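Local coordinates for protein proline iminopeptidase (Streptomyces halstedii, PDB 3WMR) that hydrolyses amide bonds of polyketide substrates, which meet a hydrophobic tunnel, and may release N-terminal proline from peptides as other members of the peptidase S33 family do, at residues T258-G263 and P275-V280; A268-V273 and V283-L288; D119-G124 and I308-S313; S68-E71 and P75-H78. All coordinates share one frame; numbering follows the deposited sequence.

Contact 1: T258-G263 and P275-V280; sequences TMVLIG and PFLDLV
Val260, on strand 258-263, presses against Phe276 and Leu277 of the helix that follows. From its CB, which points at the helix, the side chain forks. CG1, anti to the backbone N (chi1 176°), lies 3.8 Å from Val273 CB, nearer the start of the helix. CG2, placed beside the backbone N, does the work here: it lies 3.6 Å from Phe276 CB and 4.0 Å from Leu277 CD2. It meets the Phe276 ring obliquely, near the root of the side chain, while Leu277 brings only its end over. A beta-branched residue suits the spot because its two methyls reach residues about one helical turn apart without a long, flexible arm. Two residues earlier on the strand, Thr258 OG1 is 3.7 Å from Val280 CG1, the two side chains crossing at about a right angle where the chain leaves helical geometry. The hydroxyl is not wasted in this apolar setting, since it is also hydrogen-bonded to Val256 O. Helix 270-279 therefore covers one face of the sheet: Val260 and Phe276 both reach Val148 of strand 143-149, Val260 also touches Val283 of strand 283-288, and alternate residues such as Met259 face helix 300-312.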
loop_
_atom_site.group_PDB
_atom_site.type_symbol
_atom_site.label_atom_id
_atom_site.label_comp_id
_atom_site.label_asym_id
_atom_site.label_seq_id
_atom_site.Cartn_x
_atom_site.Cartn_y
_atom_site.Cartn_z
ATOM N N THR A 258 -10.993 -12.758 -0.576
ATOM C CA THR A 258 -10.061 -11.725 -0.950
ATOM C C THR A 258 -10.703 -10.833 -2.000
ATOM O O THR A 258 -11.443 -11.320 -2.873
ATOM C CB THR A 258 -8.756 -12.358 -1.476
ATOM O OG1 THR A 258 -8.163 -13.150 -0.434
ATOM C CG2 THR A 258 -7.762 -11.274 -1.926
ATOM N N MET A 259 -10.452 -9.525 -1.913
ATOM C CA MET A 259 -10.941 -8.596 -2.944
ATOM C C MET A 259 -9.760 -7.866 -3.592
ATOM O O MET A 259 -8.917 -7.304 -2.880
ATOM C CB MET A 259 -11.931 -7.561 -2.385
ATOM C CG MET A 259 -12.438 -6.600 -3.457
ATOM S SD MET A 259 -13.826 -5.514 -3.020
ATOM C CE MET A 259 -13.190 -4.818 -1.503
ATOM N N VAL A 260 -9.707 -7.893 -4.930
ATOM C CA VAL A 260 -8.756 -7.098 -5.692
ATOM C C VAL A 260 -9.469 -5.829 -6.135
ATOM O O VAL A 260 -10.517 -5.910 -6.776
ATOM C CB VAL A 260 -8.244 -7.841 -6.934
ATOM C CG1 VAL A 260 -7.322 -6.944 -7.759
ATOM C CG2 VAL A 260 -7.531 -9.128 -6.524
ATOM N N LEU A 261 -8.909 -4.679 -5.772
ATOM C CA LEU A 261 -9.503 -3.387 -6.077
ATOM C C LEU A 261 -8.418 -2.527 -6.684
ATOM O O LEU A 261 -7.407 -2.258 -6.034
ATOM C CB LEU A 261 -10.053 -2.728 -4.811
ATOM C CG LEU A 261 -10.885 -1.441 -4.998
ATOM C CD1 LEU A 261 -11.934 -1.364 -3.899
ATOM C CD2 LEU A 261 -10.042 -0.173 -5.002
ATOM N N ILE A 262 -8.629 -2.112 -7.933
ATOM C CA ILE A 262 -7.703 -1.232 -8.620
ATOM C C ILE A 262 -8.493 -0.121 -9.285
ATOM O O ILE A 262 -9.741 -0.184 -9.387
ATOM C CB ILE A 262 -6.852 -1.985 -9.677
ATOM C CG1 ILE A 262 -7.759 -2.627 -10.734
ATOM C CG2 ILE A 262 -5.983 -3.065 -9.030
ATOM C CD1 ILE A 262 -7.016 -3.174 -11.927
ATOM N N GLY A 263 -7.781 0.921 -9.702
ATOM C CA GLY A 263 -8.373 1.953 -10.567
ATOM C C GLY A 263 -8.209 1.562 -12.022
ATOM O O GLY A 263 -7.260 0.863 -12.369
ATOM N N PRO A 275 -2.385 -12.460 -11.517
ATOM C CA PRO A 275 -2.103 -13.622 -10.689
ATOM C C PRO A 275 -3.014 -13.748 -9.443
ATOM O O PRO A 275 -3.294 -14.863 -9.042
ATOM C CB PRO A 275 -0.635 -13.421 -10.299
ATOM C CG PRO A 275 -0.069 -12.599 -11.399
ATOM C CD PRO A 275 -1.176 -11.634 -11.711
ATOM N N PHE A 276 -3.477 -12.632 -8.840
ATOM C CA PHE A 276 -4.428 -12.737 -7.717
ATOM C C PHE A 276 -5.712 -13.408 -8.197
ATOM O O PHE A 276 -6.241 -14.310 -7.548
ATOM C CB PHE A 276 -4.792 -11.380 -7.116
ATOM C CG PHE A 276 -3.680 -10.708 -6.374
ATOM C CD1 PHE A 276 -3.285 -11.164 -5.134
ATOM C CD2 PHE A 276 -3.090 -9.562 -6.882
ATOM C CE1 PHE A 276 -2.274 -10.531 -4.441
ATOM C CE2 PHE A 276 -2.077 -8.919 -6.193
ATOM C CZ PHE A 276 -1.676 -9.393 -4.966
ATOM N N LEU A 277 -6.196 -12.972 -9.356
ATOM C CA LEU A 277 -7.427 -13.508 -9.928
ATOM C C LEU A 277 -7.319 -14.986 -10.328
ATOM O O LEU A 277 -8.309 -15.694 -10.251
ATOM C CB LEU A 277 -7.854 -12.695 -11.143
ATOM C CG LEU A 277 -8.027 -11.201 -10.886
ATOM C CD1 LEU A 277 -8.452 -10.501 -12.159
ATOM C CD2 LEU A 277 -9.017 -10.974 -9.756
ATOM N N ASP A 278 -6.137 -15.442 -10.733
ATOM C CA ASP A 278 -5.948 -16.845 -11.181
ATOM C C ASP A 278 -5.537 -17.807 -10.067
ATOM O O ASP A 278 -5.701 -19.032 -10.197
ATOM C CB ASP A 278 -4.894 -16.918 -12.299
ATOM C CG ASP A 278 -5.282 -16.112 -13.549
ATOM O OD1 ASP A 278 -6.479 -15.966 -13.850
ATOM O OD2 ASP A 278 -4.367 -15.628 -14.244
ATOM N N LEU A 279 -4.966 -17.288 -8.990
ATOM C CA LEU A 279 -4.368 -18.155 -7.975
ATOM C C LEU A 279 -5.061 -18.164 -6.623
ATOM O O LEU A 279 -5.010 -19.165 -5.920
ATOM C CB LEU A 279 -2.916 -17.764 -7.780
ATOM C CG LEU A 279 -2.029 -17.929 -9.010
ATOM C CD1 LEU A 279 -0.679 -17.290 -8.740
ATOM C CD2 LEU A 279 -1.888 -19.411 -9.390
ATOM N N VAL A 280 -5.675 -17.050 -6.233
ATOM C CA VAL A 280 -6.384 -16.970 -4.952
ATOM C C VAL A 280 -7.752 -17.646 -5.113
ATOM O O VAL A 280 -8.560 -17.191 -5.912
ATOM C CB VAL A 280 -6.555 -15.504 -4.481
ATOM C CG1 VAL A 280 -7.314 -15.439 -3.152
ATOM C CG2 VAL A 280 -5.187 -14.827 -4.361
#

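Contact 2: A268-V273 and V283-L288; sequences ATPATV and VRYEVL
Tyr285 reaches from strand 283-288 to the start of helix 270-279, touching Pro270 and Val273. Val273 CG2 lies 4.0 Å from Tyr285 CE1, oblique to the ring, and the two side chains cross at about a right angle. Farther out, the ring of Pro270 rests against the phenol oxygen, with CB 3.8 Å from Tyr285 OH. The extended chi1 of the tyrosine (-171°) swings its ring away from the strand's own N, so that it spans the gap to the helix.

The polar link is indirect: a water donates to Pro270 O over 2.6 Å and has a longer, weak bond to Tyr285 OH. Tyrosine thus suits a partly exposed place, its ring packing inward while its oxygen meets water.

One weak capping bond and one side-chain bond lie at the helix start. Thr269, the N-cap, accepts weakly from Thr272 N through OG1, which is also hydrogen-bonded to Glu161. Thr272 OG1 donates to Thr269 O, 2.7 Å away, using a lone pair of the carbonyl oxygen. Proline fits the first turn, where its lack of an N-H costs no helix bond. The arrangement belongs to a beta-alpha-beta crossover of the alpha/beta hydrolase fold, with the predicted catalytic Asp266 between strand 258-263 and the helix.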
loop_
_atom_site.group_PDB
_atom_site.type_symbol
_atom_site.label_atom_id
_atom_site.label_comp_id
_atom_site.label_asym_id
_atom_site.label_seq_id
_atom_site.Cartn_x
_atom_site.Cartn_y
_atom_site.Cartn_z
ATOM N N ALA A 268 -1.002 -0.025 -11.091
ATOM C CA ALA A 268 -1.283 -1.425 -10.792
ATOM C C ALA A 268 -2.313 -1.908 -11.807
ATOM O O ALA A 268 -3.531 -1.884 -11.547
ATOM C CB ALA A 268 -1.777 -1.584 -9.359
ATOM N N THR A 269 -1.816 -2.287 -12.984
ATOM C CA THR A 269 -2.667 -2.556 -14.140
ATOM C C THR A 269 -3.355 -3.895 -14.000
ATOM O O THR A 269 -2.946 -4.708 -13.163
ATOM C CB THR A 269 -1.875 -2.608 -15.464
ATOM O OG1 THR A 269 -0.896 -3.662 -15.392
ATOM C CG2 THR A 269 -1.212 -1.261 -15.782
ATOM N N PRO A 270 -4.394 -4.136 -14.827
ATOM C CA PRO A 270 -5.034 -5.447 -14.851
ATOM C C PRO A 270 -4.043 -6.598 -14.976
ATOM O O PRO A 270 -4.217 -7.626 -14.317
ATOM C CB PRO A 270 -5.950 -5.355 -16.058
ATOM C CG PRO A 270 -6.406 -3.934 -16.018
ATOM C CD PRO A 270 -5.186 -3.150 -15.591
ATOM N N ALA A 271 -2.995 -6.414 -15.774
ATOM C CA ALA A 271 -1.932 -7.420 -15.888
ATOM C C ALA A 271 -1.169 -7.685 -14.580
ATOM O O ALA A 271 -0.759 -8.822 -14.316
ATOM C CB ALA A 271 -0.952 -7.035 -16.993
ATOM N N THR A 272 -0.956 -6.652 -13.777
ATOM C CA THR A 272 -0.170 -6.809 -12.530
ATOM C C THR A 272 -0.952 -7.577 -11.475
ATOM O O THR A 272 -0.366 -8.273 -10.664
ATOM C CB THR A 272 0.267 -5.468 -11.890
ATOM O OG1 THR A 272 -0.882 -4.718 -11.483
ATOM C CG2 THR A 272 1.112 -4.645 -12.838
ATOM N N VAL A 273 -2.283 -7.458 -11.503
ATOM C CA VAL A 273 -3.130 -8.134 -10.522
ATOM C C VAL A 273 -3.693 -9.478 -11.004
ATOM O O VAL A 273 -4.335 -10.180 -10.244
ATOM C CB VAL A 273 -4.287 -7.229 -10.042
ATOM C CG1 VAL A 273 -3.749 -5.932 -9.470
ATOM C CG2 VAL A 273 -5.290 -6.953 -11.149
ATOM N N VAL A 283 -11.844 -15.052 -4.593
ATOM C CA VAL A 283 -11.391 -13.713 -4.955
ATOM C C VAL A 283 -12.359 -12.963 -5.845
ATOM O O VAL A 283 -12.919 -13.517 -6.793
ATOM C CB VAL A 283 -9.997 -13.751 -5.618
ATOM C CG1 VAL A 283 -10.028 -14.514 -6.954
ATOM C CG2 VAL A 283 -9.438 -12.333 -5.790
ATOM N N ARG A 284 -12.544 -11.687 -5.532
ATOM C CA ARG A 284 -13.445 -10.840 -6.300
ATOM C C ARG A 284 -12.701 -9.605 -6.803
ATOM O O ARG A 284 -11.716 -9.190 -6.206
ATOM C CB ARG A 284 -14.686 -10.499 -5.476
ATOM C CG ARG A 284 -14.456 -9.582 -4.300
ATOM C CD ARG A 284 -15.679 -9.539 -3.385
ATOM N NE ARG A 284 -15.764 -10.719 -2.517
ATOM C CZ ARG A 284 -16.622 -10.846 -1.502
ATOM N NH1 ARG A 284 -17.490 -9.875 -1.212
ATOM N NH2 ARG A 284 -16.624 -11.961 -0.780
ATOM N N TYR A 285 -13.180 -9.057 -7.919
ATOM C CA TYR A 285 -12.487 -8.051 -8.710
ATOM C C TYR A 285 -13.319 -6.770 -8.868
ATOM O O TYR A 285 -14.479 -6.816 -9.316
ATOM C CB TYR A 285 -12.218 -8.662 -10.088
ATOM C CG TYR A 285 -11.311 -7.878 -11.018
ATOM C CD1 TYR A 285 -10.142 -7.279 -10.552
ATOM C CD2 TYR A 285 -11.598 -7.790 -12.380
ATOM C CE1 TYR A 285 -9.306 -6.579 -11.409
ATOM C CE2 TYR A 285 -10.763 -7.105 -13.248
ATOM C CZ TYR A 285 -9.611 -6.503 -12.750
ATOM O OH TYR A 285 -8.773 -5.821 -13.585
ATOM N N GLU A 286 -12.734 -5.633 -8.511
ATOM C CA GLU A 286 -13.421 -4.351 -8.628
ATOM C C GLU A 286 -12.495 -3.342 -9.274
ATOM O O GLU A 286 -11.343 -3.212 -8.853
ATOM C CB GLU A 286 -13.821 -3.835 -7.242
ATOM C CG GLU A 286 -14.864 -4.669 -6.537
ATOM C CD GLU A 286 -16.258 -4.528 -7.139
ATOM O OE1 GLU A 286 -16.480 -3.670 -8.023
ATOM O OE2 GLU A 286 -17.136 -5.293 -6.702
ATOM N N VAL A 287 -13.006 -2.631 -10.279
ATOM C CA VAL A 287 -12.265 -1.573 -10.961
ATOM C C VAL A 287 -13.029 -0.268 -10.807
ATOM O O VAL A 287 -14.205 -0.192 -11.134
ATOM C CB VAL A 287 -12.078 -1.886 -12.455
ATOM C CG1 VAL A 287 -11.228 -0.818 -13.131
ATOM C CG2 VAL A 287 -11.431 -3.258 -12.639
ATOM N N LEU A 288 -12.374 0.742 -10.259
ATOM C CA LEU A 288 -12.981 2.042 -10.115
ATOM C C LEU A 288 -12.591 2.867 -11.340
ATOM O O LEU A 288 -11.424 3.230 -11.551
ATOM C CB LEU A 288 -12.588 2.681 -8.792
ATOM C CG LEU A 288 -13.387 2.074 -7.624
ATOM C CD1 LEU A 288 -12.979 0.629 -7.355
ATOM C CD2 LEU A 288 -13.246 2.901 -6.355
HETATM O O HOH W 1 -6.639 -8.470 -13.966
#

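Contact 3: D119-G124 and I308-S313; sequences DYVLFG and IDYLES
Val121 on strand 120-125 and Leu311 on helix 300-312 bring their backbones within 8.4 Å at CA, a spacing that side chains alone must fill. They do so mainly through one pair of methyls: Val121 CG1 lies 3.7 Å from Leu311 CD2, the side chains crossing obliquely. Val121 points at the helix from its CB outward, and CG1 stands anti to the backbone N (chi1 -179°). Leu311 starts off alongside instead, and its longer chain carries CD2 back to the strand. The short branched valine therefore suits the extended strand, and the longer leucine suits a helix position that does not aim straight at it.

Tyr310 adds a second, looser touch. The same valine methyl comes up to the edge of its ring, near the ring plane, with Val121 CG1 4.4 Å from Tyr310 CE2. The hydroxyl of the tyrosine is hydrogen-bonded to Pro257 O, so this buried residue combines hydrocarbon packing with a polar anchor at its far end. On the backbone side, Ser313 OG donates to Tyr310 O over 2.8 Å, in the carbonyl plane and on a lone pair, at a C=O...donor angle of 145°. A serine fits here because its short hydroxyl can fold back onto the preceding turn, and it bonds Arg284 as well.

Helix 300-312 lies across several strands of the central sheet of the alpha/beta hydrolase fold: Leu311 also touches Val49 of strand 49-52, while Tyr310 reaches Val147 of strand 143-149 and Met259 of strand 258-263.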
loop_
_atom_site.group_PDB
_atom_site.type_symbol
_atom_site.label_atom_id
_atom_site.label_comp_id
_atom_site.label_asym_id
_atom_site.label_seq_id
_atom_site.Cartn_x
_atom_site.Cartn_y
_atom_site.Cartn_z
ATOM N N ASP A 119 -9.341 -11.483 15.772
ATOM C CA ASP A 119 -10.396 -11.129 14.826
ATOM C C ASP A 119 -10.129 -9.791 14.109
ATOM O O ASP A 119 -10.160 -8.734 14.739
ATOM C CB ASP A 119 -11.736 -11.050 15.555
ATOM C CG ASP A 119 -12.899 -11.026 14.606
ATOM O OD1 ASP A 119 -12.679 -11.215 13.403
ATOM O OD2 ASP A 119 -14.030 -10.814 15.047
ATOM N N TYR A 120 -9.854 -9.842 12.806
ATOM C CA TYR A 120 -9.445 -8.644 12.066
ATOM C C TYR A 120 -9.595 -8.860 10.562
ATOM O O TYR A 120 -9.638 -10.000 10.103
ATOM C CB TYR A 120 -8.009 -8.218 12.428
ATOM C CG TYR A 120 -6.930 -9.238 12.098
ATOM C CD1 TYR A 120 -6.747 -10.352 12.896
ATOM C CD2 TYR A 120 -6.108 -9.089 10.983
ATOM C CE1 TYR A 120 -5.779 -11.311 12.598
ATOM C CE2 TYR A 120 -5.127 -10.045 10.676
ATOM C CZ TYR A 120 -4.975 -11.160 11.483
ATOM O OH TYR A 120 -3.993 -12.103 11.193
ATOM N N VAL A 121 -9.741 -7.761 9.823
ATOM C CA VAL A 121 -9.741 -7.752 8.359
ATOM C C VAL A 121 -8.503 -6.958 7.940
ATOM O O VAL A 121 -8.125 -6.012 8.626
ATOM C CB VAL A 121 -11.042 -7.121 7.820
ATOM C CG1 VAL A 121 -11.102 -7.102 6.298
ATOM C CG2 VAL A 121 -12.247 -7.870 8.367
ATOM N N LEU A 122 -7.830 -7.374 6.872
ATOM C CA LEU A 122 -6.679 -6.626 6.359
ATOM C C LEU A 122 -6.993 -5.950 5.035
ATOM O O LEU A 122 -7.550 -6.575 4.124
ATOM C CB LEU A 122 -5.454 -7.525 6.150
ATOM C CG LEU A 122 -4.686 -8.132 7.320
ATOM C CD1 LEU A 122 -3.468 -8.847 6.755
ATOM C CD2 LEU A 122 -4.251 -7.084 8.329
ATOM N N PHE A 123 -6.647 -4.658 4.951
ATOM C CA PHE A 123 -6.664 -3.893 3.698
ATOM C C PHE A 123 -5.224 -3.489 3.443
ATOM O O PHE A 123 -4.591 -2.853 4.282
ATOM C CB PHE A 123 -7.542 -2.656 3.855
ATOM C CG PHE A 123 -7.531 -1.728 2.671
ATOM C CD1 PHE A 123 -8.491 -1.833 1.687
ATOM C CD2 PHE A 123 -6.573 -0.728 2.565
ATOM C CE1 PHE A 123 -8.495 -0.955 0.611
ATOM C CE2 PHE A 123 -6.578 0.175 1.489
ATOM C CZ PHE A 123 -7.537 0.056 0.517
ATOM N N GLY A 124 -4.681 -3.880 2.305
ATOM C CA GLY A 124 -3.288 -3.594 2.002
ATOM C C GLY A 124 -3.251 -2.838 0.702
ATOM O O GLY A 124 -3.743 -3.323 -0.292
ATOM N N ILE A 308 -17.558 -1.121 1.940
ATOM C CA ILE A 308 -18.627 -1.515 2.856
ATOM C C ILE A 308 -19.363 -2.770 2.375
ATOM O O ILE A 308 -19.664 -3.662 3.179
ATOM C CB ILE A 308 -19.636 -0.366 3.078
ATOM C CG1 ILE A 308 -18.959 0.791 3.805
ATOM C CG2 ILE A 308 -20.846 -0.849 3.869
ATOM C CD1 ILE A 308 -18.363 0.437 5.148
ATOM N N ASP A 309 -19.642 -2.832 1.070
ATOM C CA ASP A 309 -20.284 -3.998 0.448
ATOM C C ASP A 309 -19.469 -5.286 0.678
ATOM O O ASP A 309 -20.010 -6.323 1.073
ATOM C CB ASP A 309 -20.471 -3.730 -1.046
ATOM C CG ASP A 309 -21.312 -4.787 -1.733
ATOM O OD1 ASP A 309 -22.548 -4.593 -1.812
ATOM O OD2 ASP A 309 -20.742 -5.809 -2.194
ATOM N N TYR A 310 -18.160 -5.204 0.454
ATOM C CA TYR A 310 -17.271 -6.336 0.710
ATOM C C TYR A 310 -17.244 -6.652 2.213
ATOM O O TYR A 310 -17.409 -7.813 2.622
ATOM C CB TYR A 310 -15.845 -6.036 0.202
ATOM C CG TYR A 310 -14.817 -6.986 0.770
ATOM C CD1 TYR A 310 -14.673 -8.272 0.248
ATOM C CD2 TYR A 310 -14.041 -6.631 1.865
ATOM C CE1 TYR A 310 -13.766 -9.171 0.784
ATOM C CE2 TYR A 310 -13.134 -7.521 2.409
ATOM C CZ TYR A 310 -12.998 -8.797 1.867
ATOM O OH TYR A 310 -12.080 -9.691 2.404
ATOM N N LEU A 311 -17.032 -5.626 3.039
ATOM C CA LEU A 311 -16.896 -5.836 4.486
ATOM C C LEU A 311 -18.151 -6.478 5.119
ATOM O O LEU A 311 -18.035 -7.336 5.996
ATOM C CB LEU A 311 -16.516 -4.523 5.216
ATOM C CG LEU A 311 -15.094 -3.978 4.993
ATOM C CD1 LEU A 311 -14.970 -2.590 5.584
ATOM C CD2 LEU A 311 -14.030 -4.886 5.597
ATOM N N GLU A 312 -19.339 -6.091 4.660
ATOM C CA GLU A 312 -20.587 -6.645 5.192
ATOM C C GLU A 312 -20.752 -8.143 4.886
ATOM O O GLU A 312 -21.359 -8.856 5.675
ATOM C CB GLU A 312 -21.809 -5.855 4.705
ATOM C CG GLU A 312 -21.963 -4.482 5.351
ATOM C CD GLU A 312 -22.291 -4.540 6.836
ATOM O OE1 GLU A 312 -23.222 -5.281 7.217
ATOM O OE2 GLU A 312 -21.615 -3.837 7.623
ATOM N N SER A 313 -20.189 -8.623 3.780
ATOM C CA SER A 313 -20.235 -10.059 3.463
ATOM C C SER A 313 -19.478 -10.902 4.489
ATOM O O SER A 313 -19.673 -12.104 4.542
ATOM C CB SER A 313 -19.716 -10.351 2.034
ATOM O OG SER A 313 -18.296 -10.339 1.947
#

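Contact 4: S68-E71 and P75-H78; sequences SLTE and PVVH
Thr70 CA and Pro75 CA lie 5.5 Å apart where a turn with helical backbone angles, 68-71, leads through three residues into strand 76-80. Glu71 N bonds Ser68 O at 2.9 Å, which closes the turn. The strand runs in the central sheet of the alpha/beta hydrolase fold, so this tight connection lays the turn over the strand's beginning.

Val76 points at the turn and offers it one methyl: with CG1 anti to the backbone N (chi1 178°), CG2 is left beside that N, facing the turn. Two residues share Val76 CG2: Thr70 CG2 at 3.8 Å, its side chain crossing that of Val76 at about a right angle, and Leu69 CB at 4.0 Å. Thr70 CG2 also comes within 4.4 Å of Pro75 CA. Leucine suits its place because only the root of the chain is needed against Val76, while the residue also packs on Met307, Ile308 and Leu311 of helix 300-312.

Proline fits the approach to the strand, since its CB is directed away from the turn and its restricted phi is compatible with the extended backbone that leads into the strand. Threonine divides its branches by chemistry: as the methyl meets Val76, its hydroxyl OG1 is hydrogen-bonded back to Thr67 O.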
loop_
_atom_site.group_PDB
_atom_site.type_symbol
_atom_site.label_atom_id
_atom_site.label_comp_id
_atom_site.label_asym_id
_atom_site.label_seq_id
_atom_site.Cartn_x
_atom_site.Cartn_y
_atom_site.Cartn_z
ATOM N N SER A 68 -13.755 6.958 6.972
ATOM C CA SER A 68 -15.163 6.922 6.584
ATOM C C SER A 68 -15.827 5.598 6.941
ATOM O O SER A 68 -16.995 5.565 7.294
ATOM C CB SER A 68 -15.327 7.192 5.086
ATOM O OG SER A 68 -14.830 6.114 4.298
ATOM N N LEU A 69 -15.092 4.492 6.851
ATOM C CA LEU A 69 -15.667 3.195 7.193
ATOM C C LEU A 69 -16.257 3.098 8.607
ATOM O O LEU A 69 -17.185 2.311 8.823
ATOM C CB LEU A 69 -14.634 2.064 6.979
ATOM C CG LEU A 69 -13.948 2.036 5.609
ATOM C CD1 LEU A 69 -12.875 0.955 5.608
ATOM C CD2 LEU A 69 -14.933 1.810 4.480
ATOM N N THR A 70 -15.743 3.893 9.557
ATOM C CA THR A 70 -16.286 3.905 10.927
ATOM C C THR A 70 -17.733 4.421 10.948
ATOM O O THR A 70 -18.477 4.150 11.877
ATOM C CB THR A 70 -15.430 4.730 11.912
ATOM O OG1 THR A 70 -15.414 6.110 11.504
ATOM C CG2 THR A 70 -14.007 4.193 11.977
ATOM N N GLU A 71 -18.131 5.113 9.895
ATOM C CA GLU A 71 -19.499 5.612 9.748
ATOM C C GLU A 71 -20.493 4.441 9.723
ATOM O O GLU A 71 -21.639 4.580 10.168
ATOM C CB GLU A 71 -19.576 6.431 8.463
ATOM C CG GLU A 71 -20.861 7.186 8.195
ATOM C CD GLU A 71 -21.011 7.497 6.717
ATOM O OE1 GLU A 71 -20.048 8.034 6.118
ATOM O OE2 GLU A 71 -22.082 7.181 6.153
ATOM N N PRO A 75 -14.348 -0.385 13.024
ATOM C CA PRO A 75 -13.120 0.193 13.563
ATOM C C PRO A 75 -12.014 0.161 12.525
ATOM O O PRO A 75 -11.891 -0.822 11.774
ATOM C CB PRO A 75 -12.746 -0.738 14.735
ATOM C CG PRO A 75 -13.837 -1.738 14.868
ATOM C CD PRO A 75 -14.599 -1.734 13.574
ATOM N N VAL A 76 -11.221 1.230 12.471
ATOM C CA VAL A 76 -10.154 1.336 11.499
ATOM C C VAL A 76 -8.813 1.616 12.196
ATOM O O VAL A 76 -8.698 2.576 12.978
ATOM C CB VAL A 76 -10.476 2.412 10.452
ATOM C CG1 VAL A 76 -9.339 2.558 9.458
ATOM C CG2 VAL A 76 -11.766 2.073 9.711
ATOM N N VAL A 77 -7.820 0.767 11.913
ATOM C CA VAL A 77 -6.486 0.888 12.472
ATOM C C VAL A 77 -5.500 1.334 11.400
ATOM O O VAL A 77 -5.186 0.563 10.470
ATOM C CB VAL A 77 -6.002 -0.436 13.099
ATOM C CG1 VAL A 77 -4.602 -0.277 13.683
ATOM C CG2 VAL A 77 -6.987 -0.912 14.168
ATOM N N HIS A 78 -5.056 2.598 11.502
ATOM C CA HIS A 78 -3.935 3.096 10.700
ATOM C C HIS A 78 -2.654 2.875 11.478
ATOM O O HIS A 78 -2.656 2.984 12.702
ATOM C CB HIS A 78 -4.046 4.593 10.406
ATOM C CG HIS A 78 -5.101 4.946 9.409
ATOM N ND1 HIS A 78 -6.435 5.037 9.741
ATOM C CD2 HIS A 78 -5.016 5.277 8.102
ATOM C CE1 HIS A 78 -7.129 5.385 8.673
ATOM N NE2 HIS A 78 -6.292 5.537 7.666
#

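How the contacts relate
Contacts 1, 3 and 4 are buried, whereas contact 2 is partly exposed and alone brings a water between its segments. Contacts 1 and 2 share helix 270-279 and the adjacent strands 258-263 and 283-288: Val260 N lies 2.7 Å from Arg284 O, a probable hydrogen bond of the sheet. Contacts 3 and 4 meet through Ile308 and Leu69, placing the turn 68-71 against helix 300-312. That helix covers the sheet face opposite helix 270-279; Met259, pointing to that other face from the strand of contact 1, touches Tyr310 of contact 3. Chemistry follows place: methyl packing carries the buried contacts, while contact 2, near the predicted acid, adds capping and solvent bonds.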